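Local atomic coordinates of ornithine carbamoyltransferase (Gloeobacter violaceus, PDB entry 3GD5), a protein that probably catalyses the reversible transfer of the carbamoyl group from carbamoyl phosphate to ornithine, giving citrulline and phosphate in arginine biosynthesis. Residues L160-D165 with I228-V233; T188-T193 with I215-F220. All coordinates share one frame; numbering follows the deposited sequence.

Contact 1: residues L160-D165 with I228-V233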
# COMPACT_ATOMS: atom_id res chain seq x y z
N LEU A 160 10.46 -25.42 -36.56
CA LEU A 160 10.42 -24.89 -35.19
C LEU A 160 9.19 -25.48 -34.49
O LEU A 160 8.07 -25.45 -35.02
CB LEU A 160 10.32 -23.35 -35.25
CG LEU A 160 10.19 -22.38 -34.06
CD1 LEU A 160 9.13 -22.86 -33.09
CD2 LEU A 160 11.52 -22.22 -33.35
N ALA A 161 9.39 -26.03 -33.30
CA ALA A 161 8.29 -26.59 -32.53
C ALA A 161 8.16 -25.80 -31.23
O ALA A 161 9.12 -25.67 -30.47
CB ALA A 161 8.54 -28.05 -32.22
N TYR A 162 6.97 -25.25 -30.99
CA TYR A 162 6.71 -24.48 -29.79
C TYR A 162 5.76 -25.27 -28.90
O TYR A 162 4.75 -25.79 -29.36
CB TYR A 162 6.06 -23.13 -30.14
CG TYR A 162 5.64 -22.33 -28.93
CD1 TYR A 162 6.46 -21.34 -28.40
CD2 TYR A 162 4.42 -22.58 -28.30
CE1 TYR A 162 6.08 -20.61 -27.27
CE2 TYR A 162 4.03 -21.85 -27.17
CZ TYR A 162 4.86 -20.87 -26.67
OH TYR A 162 4.45 -20.13 -25.58
N VAL A 163 6.09 -25.36 -27.61
CA VAL A 163 5.25 -26.09 -26.68
C VAL A 163 4.98 -25.23 -25.46
O VAL A 163 5.89 -24.63 -24.90
CB VAL A 163 5.92 -27.43 -26.23
CG1 VAL A 163 6.27 -28.26 -27.45
CG2 VAL A 163 7.16 -27.15 -25.38
N GLY A 164 3.71 -25.18 -25.06
CA GLY A 164 3.31 -24.39 -23.92
C GLY A 164 2.01 -23.66 -24.18
O GLY A 164 1.07 -24.23 -24.74
N ASP A 165 1.96 -22.39 -23.78
CA ASP A 165 0.77 -21.57 -23.96
C ASP A 165 0.82 -20.74 -25.24
O ASP A 165 1.82 -20.09 -25.52
CB ASP A 165 0.60 -20.67 -22.73
CG ASP A 165 -0.46 -19.60 -22.92
OD1 ASP A 165 -1.47 -19.85 -23.61
OD2 ASP A 165 -0.28 -18.50 -22.36
N ILE A 228 14.48 -26.91 -33.67
CA ILE A 228 14.38 -25.95 -32.58
C ILE A 228 13.16 -26.21 -31.71
O ILE A 228 12.04 -26.25 -32.21
CB ILE A 228 14.26 -24.50 -33.14
CG1 ILE A 228 15.41 -24.21 -34.10
CG2 ILE A 228 14.26 -23.48 -32.00
CD1 ILE A 228 14.93 -23.70 -35.46
N LEU A 229 13.38 -26.42 -30.42
CA LEU A 229 12.27 -26.60 -29.49
C LEU A 229 12.18 -25.26 -28.73
O LEU A 229 13.16 -24.79 -28.16
CB LEU A 229 12.54 -27.75 -28.52
CG LEU A 229 12.56 -29.14 -29.18
CD1 LEU A 229 12.78 -30.19 -28.11
CD2 LEU A 229 11.25 -29.39 -29.92
N TYR A 230 11.00 -24.66 -28.74
CA TYR A 230 10.79 -23.36 -28.13
C TYR A 230 9.68 -23.40 -27.09
O TYR A 230 8.65 -24.03 -27.28
CB TYR A 230 10.41 -22.36 -29.22
CG TYR A 230 10.58 -20.90 -28.86
CD1 TYR A 230 9.81 -20.29 -27.87
CD2 TYR A 230 11.50 -20.11 -29.55
CE1 TYR A 230 9.95 -18.93 -27.58
CE2 TYR A 230 11.65 -18.76 -29.27
CZ TYR A 230 10.88 -18.17 -28.28
OH TYR A 230 11.07 -16.83 -27.99
N THR A 231 9.91 -22.72 -25.97
CA THR A 231 8.89 -22.66 -24.94
C THR A 231 8.99 -21.35 -24.18
O THR A 231 9.94 -20.58 -24.34
CB THR A 231 9.00 -23.84 -23.95
OG1 THR A 231 7.81 -23.89 -23.16
CG2 THR A 231 10.21 -23.67 -23.05
N ASP A 232 7.98 -21.10 -23.35
CA ASP A 232 7.89 -19.87 -22.58
C ASP A 232 7.14 -20.23 -21.31
O ASP A 232 6.65 -21.35 -21.18
CB ASP A 232 7.11 -18.85 -23.41
CG ASP A 232 7.10 -17.46 -22.79
OD1 ASP A 232 7.71 -17.26 -21.72
OD2 ASP A 232 6.48 -16.56 -23.40
N VAL A 233 7.05 -19.29 -20.38
CA VAL A 233 6.34 -19.55 -19.13
C VAL A 233 4.87 -19.88 -19.37
O VAL A 233 4.25 -19.35 -20.29
CB VAL A 233 6.44 -18.34 -18.18
CG1 VAL A 233 5.42 -18.48 -17.06
CG2 VAL A 233 7.86 -18.25 -17.60

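Contact 2: residues T188-T193 with I215-F220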
# COMPACT_ATOMS: atom_id res chain seq x y z
N THR A 188 -0.19 -26.87 -27.70
CA THR A 188 -0.70 -26.24 -26.48
C THR A 188 -1.87 -27.04 -25.94
O THR A 188 -2.42 -27.90 -26.62
CB THR A 188 -1.27 -24.84 -26.75
OG1 THR A 188 -2.60 -24.97 -27.28
CG2 THR A 188 -0.41 -24.09 -27.75
N PRO A 189 -2.25 -26.78 -24.68
CA PRO A 189 -3.39 -27.52 -24.13
C PRO A 189 -4.62 -27.04 -24.92
O PRO A 189 -4.55 -26.04 -25.63
CB PRO A 189 -3.42 -27.09 -22.67
CG PRO A 189 -1.98 -26.82 -22.38
CD PRO A 189 -1.53 -26.07 -23.61
N GLU A 190 -5.72 -27.76 -24.77
CA GLU A 190 -6.96 -27.45 -25.48
C GLU A 190 -7.46 -26.00 -25.44
O GLU A 190 -7.74 -25.41 -26.48
CB GLU A 190 -8.07 -28.37 -24.99
CG GLU A 190 -9.39 -28.19 -25.69
CD GLU A 190 -10.38 -29.28 -25.33
OE1 GLU A 190 -10.08 -30.46 -25.60
OE2 GLU A 190 -11.45 -28.96 -24.75
N GLY A 191 -7.58 -25.42 -24.25
CA GLY A 191 -8.07 -24.05 -24.18
C GLY A 191 -7.04 -22.94 -24.25
O GLY A 191 -7.36 -21.76 -24.05
N PHE A 192 -5.79 -23.29 -24.53
CA PHE A 192 -4.75 -22.28 -24.59
C PHE A 192 -4.06 -22.28 -25.94
O PHE A 192 -2.84 -22.19 -26.01
CB PHE A 192 -3.71 -22.53 -23.48
CG PHE A 192 -4.30 -22.51 -22.10
CD1 PHE A 192 -5.15 -23.53 -21.68
CD2 PHE A 192 -4.02 -21.47 -21.22
CE1 PHE A 192 -5.72 -23.51 -20.41
CE2 PHE A 192 -4.58 -21.44 -19.94
CZ PHE A 192 -5.44 -22.46 -19.54
N THR A 193 -4.84 -22.37 -27.01
CA THR A 193 -4.29 -22.39 -28.35
C THR A 193 -4.06 -20.96 -28.85
O THR A 193 -4.60 -20.00 -28.29
CB THR A 193 -5.25 -23.10 -29.34
OG1 THR A 193 -6.48 -22.36 -29.44
CG2 THR A 193 -5.56 -24.51 -28.86
N ILE A 215 -1.18 -26.41 -35.64
CA ILE A 215 -1.62 -26.13 -34.29
C ILE A 215 -2.05 -27.48 -33.74
O ILE A 215 -3.12 -27.99 -34.05
CB ILE A 215 -2.79 -25.11 -34.25
CG1 ILE A 215 -3.42 -25.08 -32.85
CG2 ILE A 215 -3.83 -25.48 -35.29
CD1 ILE A 215 -2.43 -24.90 -31.71
N LEU A 216 -1.18 -28.06 -32.92
CA LEU A 216 -1.42 -29.38 -32.36
C LEU A 216 -1.66 -29.38 -30.86
O LEU A 216 -1.51 -28.37 -30.17
CB LEU A 216 -0.22 -30.28 -32.66
CG LEU A 216 0.37 -30.20 -34.07
CD1 LEU A 216 1.55 -31.16 -34.17
CD2 LEU A 216 -0.68 -30.54 -35.11
N ARG A 217 -2.02 -30.55 -30.35
CA ARG A 217 -2.28 -30.73 -28.94
C ARG A 217 -1.10 -31.49 -28.33
O ARG A 217 -0.69 -31.19 -27.21
CB ARG A 217 -3.58 -31.52 -28.76
CG ARG A 217 -4.09 -31.57 -27.33
CD ARG A 217 -4.52 -30.19 -26.82
NE ARG A 217 -5.59 -29.59 -27.61
CZ ARG A 217 -5.40 -28.73 -28.60
NH1 ARG A 217 -6.44 -28.24 -29.26
NH2 ARG A 217 -4.17 -28.36 -28.94
N ASP A 218 -0.56 -32.45 -29.07
CA ASP A 218 0.57 -33.26 -28.59
C ASP A 218 1.93 -32.64 -28.87
O ASP A 218 2.28 -32.38 -30.02
CB ASP A 218 0.53 -34.67 -29.19
CG ASP A 218 1.80 -35.47 -28.88
OD1 ASP A 218 2.21 -35.53 -27.70
OD2 ASP A 218 2.39 -36.04 -29.82
N PRO A 219 2.72 -32.41 -27.80
CA PRO A 219 4.06 -31.82 -27.89
C PRO A 219 5.12 -32.77 -28.45
O PRO A 219 6.13 -32.33 -29.01
CB PRO A 219 4.34 -31.41 -26.44
CG PRO A 219 3.67 -32.50 -25.67
CD PRO A 219 2.34 -32.64 -26.40
N PHE A 220 4.91 -34.08 -28.28
CA PHE A 220 5.85 -35.05 -28.80
C PHE A 220 5.68 -35.20 -30.30
O PHE A 220 6.58 -35.65 -31.00
CB PHE A 220 5.67 -36.41 -28.11
CG PHE A 220 6.26 -36.46 -26.74
CD1 PHE A 220 5.48 -36.19 -25.62
CD2 PHE A 220 7.61 -36.73 -26.56
CE1 PHE A 220 6.04 -36.18 -24.34
CE2 PHE A 220 8.18 -36.73 -25.29
CZ PHE A 220 7.39 -36.45 -24.18

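Contact 1: residues L160-D165 with I228-V233
Residues 160-163 and 228-231 are adjacent parallel strands of the Rossmann-like sheet of the Asp/Orn-binding domain, strands 1 and 4 of the order 3-2-1-4-5, side by side at its middle, where the chain order reverses. Three backbone bonds set the register: A161 N to I228 O, Y230 N to A161 O and V163 N to Y230 O. A161 is thus gripped through both its N-H and its carbonyl, the latter at 2.7 Å from Y230 N.

On the face bearing L160, Y162, I228 and Y230, L160 is the bump. With CG anti to the backbone N (chi1 178°), its fork leans across to the other strand. CD2 is pressed against I228 CG2 at 3.3 Å, tighter than normal van der Waals contact, while CD1 meets Y230 CB at 4.1 Å, so the two methyls engage I228 and Y230, the consecutive residues of the other strand on this face. The tyrosine rings meet corner to corner, Y162 CD1 lying 3.6 Å from Y230 CD1, with planes inclined at 31°. Helices 138-152 and 168-180 pack over this face, and Y230 OH is bonded to D144 on the former. The Y162 ring runs on past the strand end, where its OH donates to a lone pair of D165 O at 2.6 Å and also lies 3.7 Å from D232 CB. D232 probably binds ornithine, as in related enzymes, which places the C-terminal end of this strand pair beside the active site.

On the face bearing A161, L229, V163 and T231, the small methyl of A161 accommodates the tip of L229, CB to CD2 being 3.8 Å. Further along, T231 holds OG1 anti to its own backbone N (chi1 -167°) and donates to V163 O at 2.7 Å, nearly along the C=O axis.

Contact 2: residues T188-T193 with I215-F220
The side chain of R217 doubles back over the loop 188-193. Bends at chi2 (66°) and chi3 (61°) lay its guanidinium flat against the backbone, one face resting on P189 C and E190 CA; the closest approach is 3.3 Å, from NE to E190 CA. From here NH2 reaches T188 O at 2.9 Å, but the angle at hydrogen is only 128° and the bond is weak. The straighter link is between backbones, T188 N to L216 O at 3.2 Å.

At the far end of the guanidinium, T193 CG2 lies 3.9 Å from R217 NH1, crossing obliquely, while I215 CD1 touches T193 CB at 4.1 Å. E190 extends its chain, leaving OE1 5.0 Å from R217 NE: opposite charges, not in contact; OE1 also comes close to the carboxylate of E190 of a second subunit, a like charge. The loop shapes itself through P189 O, which accepts from T188 OG1 and F192 N, the latter bond closing a type I turn from P189 to F192.

The contact joins the C-terminal ends of two neighbouring parallel strands, 183-187 and 213-216, the latter outermost in this chain's sheet, linked by a beta-alpha-beta crossover through helix 196-209. Beyond R217, D218 N-caps helix 219-223 by accepting from F220 N, and F220 packs on helix 257-261; P189 lies against helix 247-250, and F192 meets H245 of a second subunit.

From the N terminus, the chain first builds the carbamoyl-phosphate-binding domain, then opens the second with strand 159-163, passes through helix 168-180 to strand 183-187, and enters loop 188-193. Helix 196-209 carries it to strand 213-216, where contact 2 closes a short loop around this beta-alpha-beta crossover. After helix 219-223 the chain returns to the middle of the sheet as strand 228-231, and contact 1 closes the larger loop within which contact 2 is nested. Contact 2 therefore ties together one edge of the sheet, contact 1 its centre. Their centres are about 11 Å apart, and they touch directly: G164 O lies 3.1 Å from T188 CB, and V163 CG1 packs against P219 CB at 3.8 Å.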